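Local coordinates for conserved hypothetical protein (PDB 2GK4) that probably acts as a phosphopantothenate–cysteine ligase, joining cysteine to 4'-phosphopantothenate in coenzyme A biosynthesis, at residues A[33-36]-A[37-41]; A[48-51]-A[52-56]; A[164-168]-A[169-173]; A[188-192]-A[193-197]. One frame throughout, in Å; residues are numbered along the deposited sequence. Where two conformers were deposited one is given.

Contact 1: residues A[33-36]-A[37-41]; sequences KIIT and ETLLS
The carboxylate of Glu37 meets Lys33 on the syn side of OE2: NZ of Lys33 lies 2.6 Å from OE2 of Glu37 and about 25° out of the carboxylate plane, in a short salt bridge spanning one helical turn. The lysine chain runs extended from the backbone until its last bond, chi4 -78°, swings the ammonium over to the glutamate. The second flat group is the peptide carbonyl of Ile34, which Thr38 grips from both faces. Thr38 N makes the ordinary helical bond to Ile34 O at 2.9 Å from one face, and Thr38 OG1 donates to Ile34 O at 2.8 Å from the other, so the hydroxyl satisfies itself on its own helix. Chi1 of Thr38, -59°, sets OG1 opposite the carbonyl carbon and over the preceding turn. Two apolar pairs run alongside one another, each pointing the same way: Ile35 CG2 touches Leu39 CD1 at 3.8 Å, and Thr36 CG2 touches Leu40 CD1 at 3.8 Å. Thr36 turns its own hydroxyl back to Gly32 O. Thr36, Leu39 and Leu40 pack on strand 45-50, while Ile34, Ile35 and Thr38 pack on helix 216-228. Ionic, hydroxyl-to-carbonyl and apolar i to i+4 pairs thus line helix 30-41, the connecting helix of a right-handed beta-alpha-beta crossover between strands 5-9 and 45-50 of a Rossmann-like sheet.

Contact 2: residues A[48-51]-A[52-56]; sequences LITT and KRALK
Two bends in the chain of Lys56, chi2 -74° and chi4 -59°, fold its ammonium back onto the carbonyl of Thr51. NZ of Lys56 reaches O of Thr51 at 2.8 Å in the carbonyl plane, and it also donates to O of Ala54 at 2.8 Å; a weaker bond goes to Lys52 O. One lysine nitrogen therefore ties together three carbonyls of the turn. Thr51 O takes a second donor, Ala54 N, from a quite different direction: at 3.3 Å and 64° out of the carbonyl plane, this is the closing bond of a type I beta turn from Thr51 to Ala54. On the way in, the aliphatic end of Lys56 crosses Thr50, CE lying 3.8 Å from Thr50 CG2, while the Thr50 hydroxyl is committed to Ser10. Thr51 OG1 accepts from Gly12 N and is hydrogen-bonded to a water 2.7 Å away, which in turn weakly receives Arg53 N. Beyond it, Arg53 reaches His26 O with its guanidinium and packs on Arg53 of the second subunit. The arrangement is a type I beta turn whose carbonyls are bound by the ammonium of Lys56, set at the C-terminal end of parallel strand 45-50, the edge where Rossmann-like folds usually place their nucleotide sites.

Contact 3: residues A[164-168]-A[169-173]; sequences VDVTE and DHLVD
Thr167 and His170 meet at the start of helix 168-182, where Thr167 is the N-cap. Its hydroxyl oxygen OG1 takes His170 N at 3.0 Å, with a moderately bent N-H...O angle of 148°; chi1 of 65° holds the oxygen above the first turn, and it also lies 3.3 Å from His170 CB. Thr167 O takes the next amide, Leu171 N, at 3.0 Å, and Glu168 O then accepts Val172 N at 3.0 Å. Just before the cap, Val166 leans over the turn: its CG1 comes 3.7 Å from CD2 of His170, obliquely to the ring, the two side chains crossing near a right angle. Its CG2 approaches Leu171 CD1 at 4.3 Å, a loose hydrophobic staple linking the residue before the cap with the fourth residue after it. Further out, Asp191 fixes the approach, its carboxylate oxygens accepting from Asp165 N and Val166 N, and Glu168 is held by a salt bridge to Arg201. Leu171 turns inward to Leu163 and Ile203. The chemistry implies that the N-cap hydroxyl supplies an acceptor for His170 N, an amide with only a weak backbone bond otherwise, and the acids Glu168 and Asp169 there would suit the positive end of the helix dipole.

Contact 4: residues A[188-192]-A[193-197]; sequences IANDL and TQISA
Asp191 and Thr193 meet through OD1 of the aspartate. Thr193 N donates to OD1 of Asp191 at 2.9 Å, nearly straight (165°), although it comes from above the carboxylate plane. OG1 of Thr193 also sits 2.9 Å from the same Asp191 oxygen, but that bond is weak and the hydroxyl proton may go to another acceptor. With Asp191 CG anti to its own nitrogen, chi1 -175°, the carboxylate lies alongside the departing chain. Asp191 O meanwhile accepts Gln194 N at 2.9 Å, from well above the carbonyl plane. Together these bonds make an Asx turn superposed on a beta turn, where strand 186-191, the last of the parallel strands in the Rossmann-like sheet, ends and the chain starts back towards antiparallel strand 202-205. A weak bond from Ile195 N to Leu192 O carries the turn on, and a water donates to both Leu192 O, at 2.7 Å, and Ile195 O. Packing is thinner: Ile195 CD1 lies 3.6 Å from Asn190 OD1, itself hydrogen-bonded to a glycerol probably from the crystallisation liquor, while Asn190 ND2 goes to Lys161 O. Leu192 CD1 and Ile195 CD1 are 4.5 Å apart, and Leu192 also packs on Ser19 of the second subunit.

From the N terminus the four contacts come in series, none enclosing or crossing another, and each is local, between residues close along the chain. Contact 1 lies within helix 30-41; contact 2 closes the turn just after the following strand, 45-50. The two touch, Lys33 CE resting 3.2 Å from Lys56 O and Thr36 against Leu48. In the second half of the chain, contact 3 opens helix 168-182 and contact 4 ends strand 186-191, which that helix leads into. They also touch, Leu171 packing its CG 3.6 Å from Ala189 CB. Contacts 2 and 4 both reach the large sheet, their centres about 20 Å apart, whereas contacts 2 and 3 lie on opposite sides of the chain's centre.

Contact 1: residues A[33-36]-A[37-41]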
loop_
_atom_site.group_PDB
_atom_site.type_symbol
_atom_site.label_atom_id
_atom_site.label_comp_id
_atom_site.label_asym_id
_atom_site.label_seq_id
_atom_site.Cartn_x
_atom_site.Cartn_y
_atom_site.Cartn_z
ATOM N N LYS A 33 0.863 11.237 -15.209
ATOM C CA LYS A 33 1.480 12.524 -14.920
ATOM C C LYS A 33 1.938 13.213 -16.197
ATOM O O LYS A 33 1.653 14.390 -16.394
ATOM C CB LYS A 33 2.654 12.347 -13.940
ATOM C CG LYS A 33 3.471 13.634 -13.703
ATOM C CD LYS A 33 4.568 13.345 -12.698
ATOM C CE LYS A 33 5.320 14.590 -12.342
ATOM N NZ LYS A 33 6.286 14.932 -13.437
ATOM N N ILE A 34 2.613 12.479 -17.086
ATOM C CA ILE A 34 3.156 13.086 -18.320
ATOM C C ILE A 34 2.021 13.502 -19.249
ATOM O O ILE A 34 2.058 14.585 -19.852
ATOM C CB ILE A 34 4.133 12.133 -19.053
ATOM C CG1 ILE A 34 5.375 11.849 -18.175
ATOM C CG2 ILE A 34 4.600 12.751 -20.392
ATOM C CD1 ILE A 34 6.294 10.763 -18.766
ATOM N N ILE A 35 0.986 12.672 -19.339
ATOM C CA ILE A 35 -0.169 13.023 -20.163
ATOM C C ILE A 35 -0.804 14.314 -19.660
ATOM O O ILE A 35 -1.094 15.225 -20.443
ATOM C CB ILE A 35 -1.173 11.857 -20.195
ATOM C CG1 ILE A 35 -0.532 10.715 -21.026
ATOM C CG2 ILE A 35 -2.522 12.316 -20.798
ATOM C CD1 ILE A 35 -1.281 9.345 -20.836
ATOM N N THR A 36 -0.980 14.391 -18.347
ATOM C CA THR A 36 -1.598 15.561 -17.729
ATOM C C THR A 36 -0.754 16.807 -17.992
ATOM O O THR A 36 -1.307 17.832 -18.406
ATOM C CB THR A 36 -1.845 15.339 -16.220
ATOM O OG1 THR A 36 -2.729 14.210 -16.042
ATOM C CG2 THR A 36 -2.491 16.592 -15.568
ATOM N N GLU A 37 0.557 16.732 -17.730
ATOM C CA GLU A 37 1.476 17.859 -18.041
ATOM C C GLU A 37 1.370 18.304 -19.493
ATOM O O GLU A 37 1.327 19.493 -19.789
ATOM C CB GLU A 37 2.918 17.451 -17.771
ATOM C CG GLU A 37 3.188 17.231 -16.307
ATOM C CD GLU A 37 4.542 16.583 -16.047
ATOM O OE1 GLU A 37 5.181 16.001 -16.975
ATOM O OE2 GLU A 37 4.957 16.630 -14.881
ATOM N N THR A 38 1.319 17.326 -20.395
ATOM C CA THR A 38 1.223 17.612 -21.823
ATOM C C THR A 38 -0.041 18.381 -22.138
ATOM O O THR A 38 0.008 19.396 -22.870
ATOM C CB THR A 38 1.344 16.334 -22.668
ATOM O OG1 THR A 38 2.613 15.733 -22.383
ATOM C CG2 THR A 38 1.277 16.649 -24.164
ATOM N N LEU A 39 -1.165 17.940 -21.565
ATOM C CA LEU A 39 -2.446 18.622 -21.823
ATOM C C LEU A 39 -2.465 20.030 -21.228
ATOM O O LEU A 39 -2.899 21.000 -21.879
ATOM C CB LEU A 39 -3.613 17.777 -21.286
ATOM C CG LEU A 39 -3.712 16.423 -21.996
ATOM C CD1 LEU A 39 -4.600 15.501 -21.187
ATOM C CD2 LEU A 39 -4.223 16.586 -23.428
ATOM N N LEU A 40 -1.963 20.151 -20.009
ATOM C CA LEU A 40 -1.963 21.462 -19.337
ATOM C C LEU A 40 -1.137 22.463 -20.144
ATOM O O LEU A 40 -1.559 23.634 -20.369
ATOM C CB LEU A 40 -1.366 21.318 -17.928
ATOM C CG LEU A 40 -2.311 20.591 -16.947
ATOM C CD1 LEU A 40 -1.590 20.253 -15.633
ATOM C CD2 LEU A 40 -3.636 21.378 -16.739
ATOM N N SER A 41 0.025 22.021 -20.610
ATOM C CA SER A 41 0.944 22.917 -21.329
ATOM C C SER A 41 0.442 23.276 -22.734
ATOM O O SER A 41 0.906 24.260 -23.350
ATOM C CB SER A 41 2.339 22.308 -21.365
ATOM O OG SER A 41 2.861 22.212 -20.047
#

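Contact 2: residues A[48-51]-A[52-56]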
loop_
_atom_site.group_PDB
_atom_site.type_symbol
_atom_site.label_atom_id
_atom_site.label_comp_id
_atom_site.label_asym_id
_atom_site.label_seq_id
_atom_site.Cartn_x
_atom_site.Cartn_y
_atom_site.Cartn_z
ATOM N N LEU A 48 -7.735 15.789 -12.584
ATOM C CA LEU A 48 -7.009 14.532 -12.388
ATOM C C LEU A 48 -7.519 13.801 -11.163
ATOM O O LEU A 48 -7.436 14.330 -10.046
ATOM C CB LEU A 48 -5.504 14.811 -12.194
ATOM C CG LEU A 48 -4.635 13.585 -11.879
ATOM C CD1 LEU A 48 -4.617 12.579 -13.048
ATOM C CD2 LEU A 48 -3.194 13.990 -11.486
ATOM N N ILE A 49 -8.050 12.600 -11.376
ATOM C CA ILE A 49 -8.400 11.706 -10.290
ATOM C C ILE A 49 -7.194 10.806 -10.081
ATOM O O ILE A 49 -6.729 10.128 -11.019
ATOM C CB ILE A 49 -9.642 10.865 -10.646
ATOM C CG1 ILE A 49 -10.807 11.788 -11.027
ATOM C CG2 ILE A 49 -10.003 9.886 -9.500
ATOM C CD1 ILE A 49 -11.150 12.844 -9.974
ATOM N N THR A 50 -6.665 10.824 -8.868
ATOM C CA THR A 50 -5.437 10.104 -8.603
ATOM C C THR A 50 -5.402 9.565 -7.155
ATOM O O THR A 50 -6.420 9.571 -6.450
ATOM C CB THR A 50 -4.230 11.008 -9.030
ATOM O OG1 THR A 50 -3.002 10.269 -9.011
ATOM C CG2 THR A 50 -4.160 12.280 -8.119
ATOM N N THR A 51 -4.248 9.066 -6.734
ATOM C CA THR A 51 -4.166 8.257 -5.512
ATOM C C THR A 51 -2.941 8.704 -4.728
ATOM O O THR A 51 -2.116 9.508 -5.230
ATOM C CB THR A 51 -4.183 6.720 -5.831
ATOM O OG1 THR A 51 -3.011 6.344 -6.596
ATOM C CG2 THR A 51 -5.401 6.365 -6.627
ATOM N N LYS A 52 -2.878 8.266 -3.470
ATOM C CA LYS A 52 -1.856 8.725 -2.545
ATOM C C LYS A 52 -0.421 8.504 -3.031
ATOM O O LYS A 52 0.399 9.420 -2.956
ATOM C CB LYS A 52 -2.075 8.095 -1.161
ATOM C CG LYS A 52 -1.414 8.881 -0.045
ATOM C CD LYS A 52 -2.009 10.295 0.085
ATOM C CE LYS A 52 -1.809 10.842 1.496
ATOM N NZ LYS A 52 -2.839 11.867 1.877
ATOM N N ARG A 53 -0.135 7.308 -3.535
ATOM C CA ARG A 53 1.206 6.923 -3.977
ATOM C C ARG A 53 1.567 7.367 -5.402
ATOM O O ARG A 53 2.701 7.147 -5.869
ATOM C CB ARG A 53 1.359 5.400 -3.842
ATOM C CG ARG A 53 0.988 4.868 -2.445
ATOM C CD ARG A 53 0.532 3.417 -2.498
ATOM N NE ARG A 53 1.649 2.481 -2.603
ATOM C CZ ARG A 53 2.217 2.090 -3.744
ATOM N NH1 ARG A 53 3.233 1.228 -3.709
ATOM N NH2 ARG A 53 1.782 2.545 -4.911
ATOM N N ALA A 54 0.618 7.975 -6.116
ATOM C CA ALA A 54 0.877 8.392 -7.484
ATOM C C ALA A 54 1.790 9.612 -7.563
ATOM O O ALA A 54 1.721 10.493 -6.717
ATOM C CB ALA A 54 -0.418 8.685 -8.219
ATOM N N LEU A 55 2.609 9.646 -8.606
ATOM C CA LEU A 55 3.414 10.816 -8.958
ATOM C C LEU A 55 2.468 11.918 -9.373
ATOM O O LEU A 55 1.603 11.703 -10.184
ATOM C CB LEU A 55 4.364 10.479 -10.120
ATOM C CG LEU A 55 5.423 9.426 -9.759
ATOM C CD1 LEU A 55 6.207 8.971 -11.019
ATOM C CD2 LEU A 55 6.352 9.956 -8.673
ATOM N N LYS A 56 2.623 13.100 -8.805
ATOM C CA LYS A 56 1.692 14.179 -9.140
ATOM C C LYS A 56 2.335 15.212 -10.059
ATOM O O LYS A 56 3.488 15.590 -9.861
ATOM C CB LYS A 56 1.193 14.908 -7.870
ATOM C CG LYS A 56 0.716 14.025 -6.707
ATOM C CD LYS A 56 -0.647 13.383 -6.990
ATOM C CE LYS A 56 -1.186 12.678 -5.743
ATOM N NZ LYS A 56 -0.315 11.599 -5.199
HETATM O O HOH W 1 -1.722 4.694 -4.871
#

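Contact 3: residues A[164-168]-A[169-173]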
loop_
_atom_site.group_PDB
_atom_site.type_symbol
_atom_site.label_atom_id
_atom_site.label_comp_id
_atom_site.label_asym_id
_atom_site.label_seq_id
_atom_site.Cartn_x
_atom_site.Cartn_y
_atom_site.Cartn_z
ATOM N N VAL A 164 1.314 -8.820 -19.799
ATOM C CA VAL A 164 2.699 -9.172 -19.468
ATOM C C VAL A 164 3.164 -10.345 -20.347
ATOM O O VAL A 164 2.596 -11.438 -20.276
ATOM C CB VAL A 164 2.860 -9.542 -17.960
ATOM C CG1 VAL A 164 4.353 -9.662 -17.631
ATOM C CG2 VAL A 164 2.223 -8.469 -17.029
ATOM N N ASP A 165 4.171 -10.087 -21.179
ATOM C CA ASP A 165 4.865 -11.087 -22.003
ATOM C C ASP A 165 3.933 -11.749 -23.017
ATOM O O ASP A 165 3.735 -12.965 -22.997
ATOM C CB ASP A 165 5.576 -12.145 -21.141
ATOM C CG ASP A 165 6.814 -12.730 -21.825
ATOM O OD1 ASP A 165 7.095 -12.373 -22.992
ATOM O OD2 ASP A 165 7.509 -13.549 -21.186
ATOM N N VAL A 166 3.358 -10.930 -23.895
ATOM C CA VAL A 166 2.416 -11.404 -24.901
ATOM C C VAL A 166 2.865 -10.939 -26.301
ATOM O O VAL A 166 3.676 -10.006 -26.430
ATOM C CB VAL A 166 0.991 -10.874 -24.591
ATOM C CG1 VAL A 166 0.471 -11.453 -23.239
ATOM C CG2 VAL A 166 0.976 -9.330 -24.542
ATOM N N THR A 167 2.304 -11.532 -27.357
ATOM C CA THR A 167 2.595 -11.021 -28.703
ATOM C C THR A 167 1.827 -9.719 -28.891
ATOM O O THR A 167 0.800 -9.476 -28.224
ATOM C CB THR A 167 2.155 -11.976 -29.815
ATOM O OG1 THR A 167 0.726 -12.100 -29.797
ATOM C CG2 THR A 167 2.816 -13.329 -29.639
ATOM N N GLU A 168 2.293 -8.883 -29.812
ATOM C CA GLU A 168 1.524 -7.678 -30.119
ATOM C C GLU A 168 0.172 -7.971 -30.742
ATOM O O GLU A 168 -0.760 -7.251 -30.504
ATOM C CB GLU A 168 2.355 -6.689 -30.954
ATOM C CG GLU A 168 3.589 -6.229 -30.191
ATOM C CD GLU A 168 4.267 -5.009 -30.813
ATOM O OE1 GLU A 168 4.145 -4.788 -32.051
ATOM O OE2 GLU A 168 4.946 -4.292 -30.046
ATOM N N ASP A 169 0.037 -9.048 -31.521
ATOM C CA ASP A 169 -1.263 -9.384 -32.077
ATOM C C ASP A 169 -2.252 -9.766 -30.950
ATOM O O ASP A 169 -3.442 -9.454 -31.029
ATOM C CB ASP A 169 -1.143 -10.506 -33.127
ATOM C CG ASP A 169 -0.594 -10.004 -34.471
ATOM O OD1 ASP A 169 -0.683 -8.787 -34.747
ATOM O OD2 ASP A 169 -0.086 -10.830 -35.266
ATOM N N HIS A 170 -1.749 -10.408 -29.895
ATOM C CA HIS A 170 -2.621 -10.802 -28.771
ATOM C C HIS A 170 -3.048 -9.548 -28.026
ATOM O O HIS A 170 -4.222 -9.398 -27.652
ATOM C CB HIS A 170 -1.916 -11.784 -27.829
ATOM C CG HIS A 170 -2.720 -12.150 -26.612
ATOM N ND1 HIS A 170 -3.882 -12.886 -26.684
ATOM C CD2 HIS A 170 -2.522 -11.888 -25.296
ATOM C CE1 HIS A 170 -4.362 -13.066 -25.465
ATOM N NE2 HIS A 170 -3.565 -12.460 -24.608
ATOM N N LEU A 171 -2.096 -8.628 -27.877
ATOM C CA LEU A 171 -2.321 -7.359 -27.209
ATOM C C LEU A 171 -3.443 -6.615 -27.941
ATOM O O LEU A 171 -4.363 -6.097 -27.314
ATOM C CB LEU A 171 -1.014 -6.561 -27.212
ATOM C CG LEU A 171 -0.751 -5.363 -26.323
ATOM C CD1 LEU A 171 -1.182 -5.641 -24.865
ATOM C CD2 LEU A 171 0.752 -4.953 -26.388
ATOM N N VAL A 172 -3.354 -6.562 -29.268
ATOM C CA VAL A 172 -4.399 -5.947 -30.095
ATOM C C VAL A 172 -5.764 -6.639 -29.950
ATOM O O VAL A 172 -6.787 -5.968 -29.774
ATOM C CB VAL A 172 -3.977 -5.906 -31.591
ATOM C CG1 VAL A 172 -5.165 -5.486 -32.489
ATOM C CG2 VAL A 172 -2.810 -4.910 -31.729
ATOM N N ASP A 173 -5.764 -7.971 -30.000
ATOM C CA ASP A 173 -6.966 -8.798 -29.811
ATOM C C ASP A 173 -7.662 -8.430 -28.499
ATOM O O ASP A 173 -8.858 -8.084 -28.491
ATOM C CB ASP A 173 -6.554 -10.288 -29.874
ATOM C CG ASP A 173 -7.643 -11.290 -29.393
ATOM O OD1 ASP A 173 -8.723 -10.921 -28.906
ATOM O OD2 ASP A 173 -7.370 -12.514 -29.472
#

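Contact 4: residues A[188-192]-A[193-197]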
loop_
_atom_site.group_PDB
_atom_site.type_symbol
_atom_site.label_atom_id
_atom_site.label_comp_id
_atom_site.label_asym_id
_atom_site.label_seq_id
_atom_site.Cartn_x
_atom_site.Cartn_y
_atom_site.Cartn_z
ATOM N N ILE A 188 -5.100 2.208 -25.414
ATOM C CA ILE A 188 -3.649 2.223 -25.524
ATOM C C ILE A 188 -3.123 0.959 -24.835
ATOM O O ILE A 188 -3.162 0.826 -23.587
ATOM C CB ILE A 188 -3.073 3.523 -24.962
ATOM C CG1 ILE A 188 -3.625 4.726 -25.759
ATOM C CG2 ILE A 188 -1.514 3.513 -24.952
ATOM C CD1 ILE A 188 -3.329 6.051 -25.138
ATOM N N ALA A 189 -2.681 0.016 -25.652
ATOM C CA ALA A 189 -2.273 -1.296 -25.163
ATOM C C ALA A 189 -0.750 -1.340 -25.009
ATOM O O ALA A 189 -0.030 -0.762 -25.815
ATOM C CB ALA A 189 -2.747 -2.395 -26.113
ATOM N N ASN A 190 -0.281 -1.996 -23.963
ATOM C CA ASN A 190 1.151 -2.107 -23.727
ATOM C C ASN A 190 1.505 -3.357 -22.946
ATOM O O ASN A 190 0.642 -3.946 -22.282
ATOM C CB ASN A 190 1.720 -0.819 -23.117
ATOM C CG ASN A 190 1.091 -0.425 -21.742
ATOM O OD1 ASN A 190 1.775 0.202 -20.940
ATOM N ND2 ASN A 190 -0.182 -0.716 -21.508
ATOM N N ASP A 191 2.775 -3.749 -23.053
ATOM C CA ASP A 191 3.290 -4.983 -22.480
ATOM C C ASP A 191 4.318 -4.519 -21.456
ATOM O O ASP A 191 5.208 -3.701 -21.746
ATOM C CB ASP A 191 3.940 -5.831 -23.592
ATOM C CG ASP A 191 4.406 -7.201 -23.125
ATOM O OD1 ASP A 191 4.785 -7.369 -21.930
ATOM O OD2 ASP A 191 4.423 -8.117 -23.986
ATOM N N LEU A 192 4.144 -5.000 -20.227
ATOM C CA LEU A 192 5.035 -4.668 -19.143
ATOM C C LEU A 192 6.509 -4.896 -19.509
ATOM O O LEU A 192 7.394 -4.155 -19.052
ATOM C CB LEU A 192 4.697 -5.509 -17.909
ATOM C CG LEU A 192 5.449 -5.100 -16.627
ATOM C CD1 LEU A 192 5.064 -3.684 -16.181
ATOM C CD2 LEU A 192 5.096 -6.109 -15.555
ATOM N N THR A 193 6.758 -5.912 -20.323
ATOM C CA THR A 193 8.128 -6.320 -20.642
ATOM C C THR A 193 8.737 -5.415 -21.711
ATOM O O THR A 193 9.910 -5.544 -22.027
ATOM C CB THR A 193 8.212 -7.807 -21.114
ATOM O OG1 THR A 193 7.618 -7.934 -22.412
ATOM C CG2 THR A 193 7.526 -8.748 -20.134
ATOM N N GLN A 194 7.960 -4.472 -22.243
ATOM C CA GLN A 194 8.473 -3.559 -23.265
ATOM C C GLN A 194 8.502 -2.118 -22.756
ATOM O O GLN A 194 8.553 -1.152 -23.526
ATOM C CB GLN A 194 7.682 -3.727 -24.583
ATOM C CG GLN A 194 7.748 -5.175 -25.123
ATOM C CD GLN A 194 9.147 -5.626 -25.601
ATOM O OE1 GLN A 194 9.494 -6.821 -25.529
ATOM N NE2 GLN A 194 9.942 -4.685 -26.083
ATOM N N ILE A 195 8.550 -1.986 -21.429
ATOM C CA ILE A 195 8.678 -0.689 -20.775
ATOM C C ILE A 195 10.055 -0.656 -20.072
ATOM O O ILE A 195 10.464 -1.631 -19.413
ATOM C CB ILE A 195 7.556 -0.483 -19.711
ATOM C CG1 ILE A 195 6.159 -0.560 -20.357
ATOM C CG2 ILE A 195 7.779 0.842 -18.943
ATOM C CD1 ILE A 195 4.972 -0.532 -19.340
ATOM N N SER A 196 10.768 0.453 -20.212
ATOM C CA SER A 196 12.095 0.588 -19.605
ATOM C C SER A 196 12.306 2.027 -19.174
ATOM O O SER A 196 11.357 2.830 -19.181
ATOM C CB SER A 196 13.194 0.172 -20.597
ATOM O OG SER A 196 13.377 1.173 -21.590
ATOM N N ALA A 197 13.548 2.372 -18.829
ATOM C CA ALA A 197 13.812 3.727 -18.368
ATOM C C ALA A 197 13.677 4.750 -19.495
ATOM O O ALA A 197 13.327 5.897 -19.233
ATOM C CB ALA A 197 15.202 3.836 -17.695
HETATM O O HOH W 2 8.825 -2.793 -17.188
#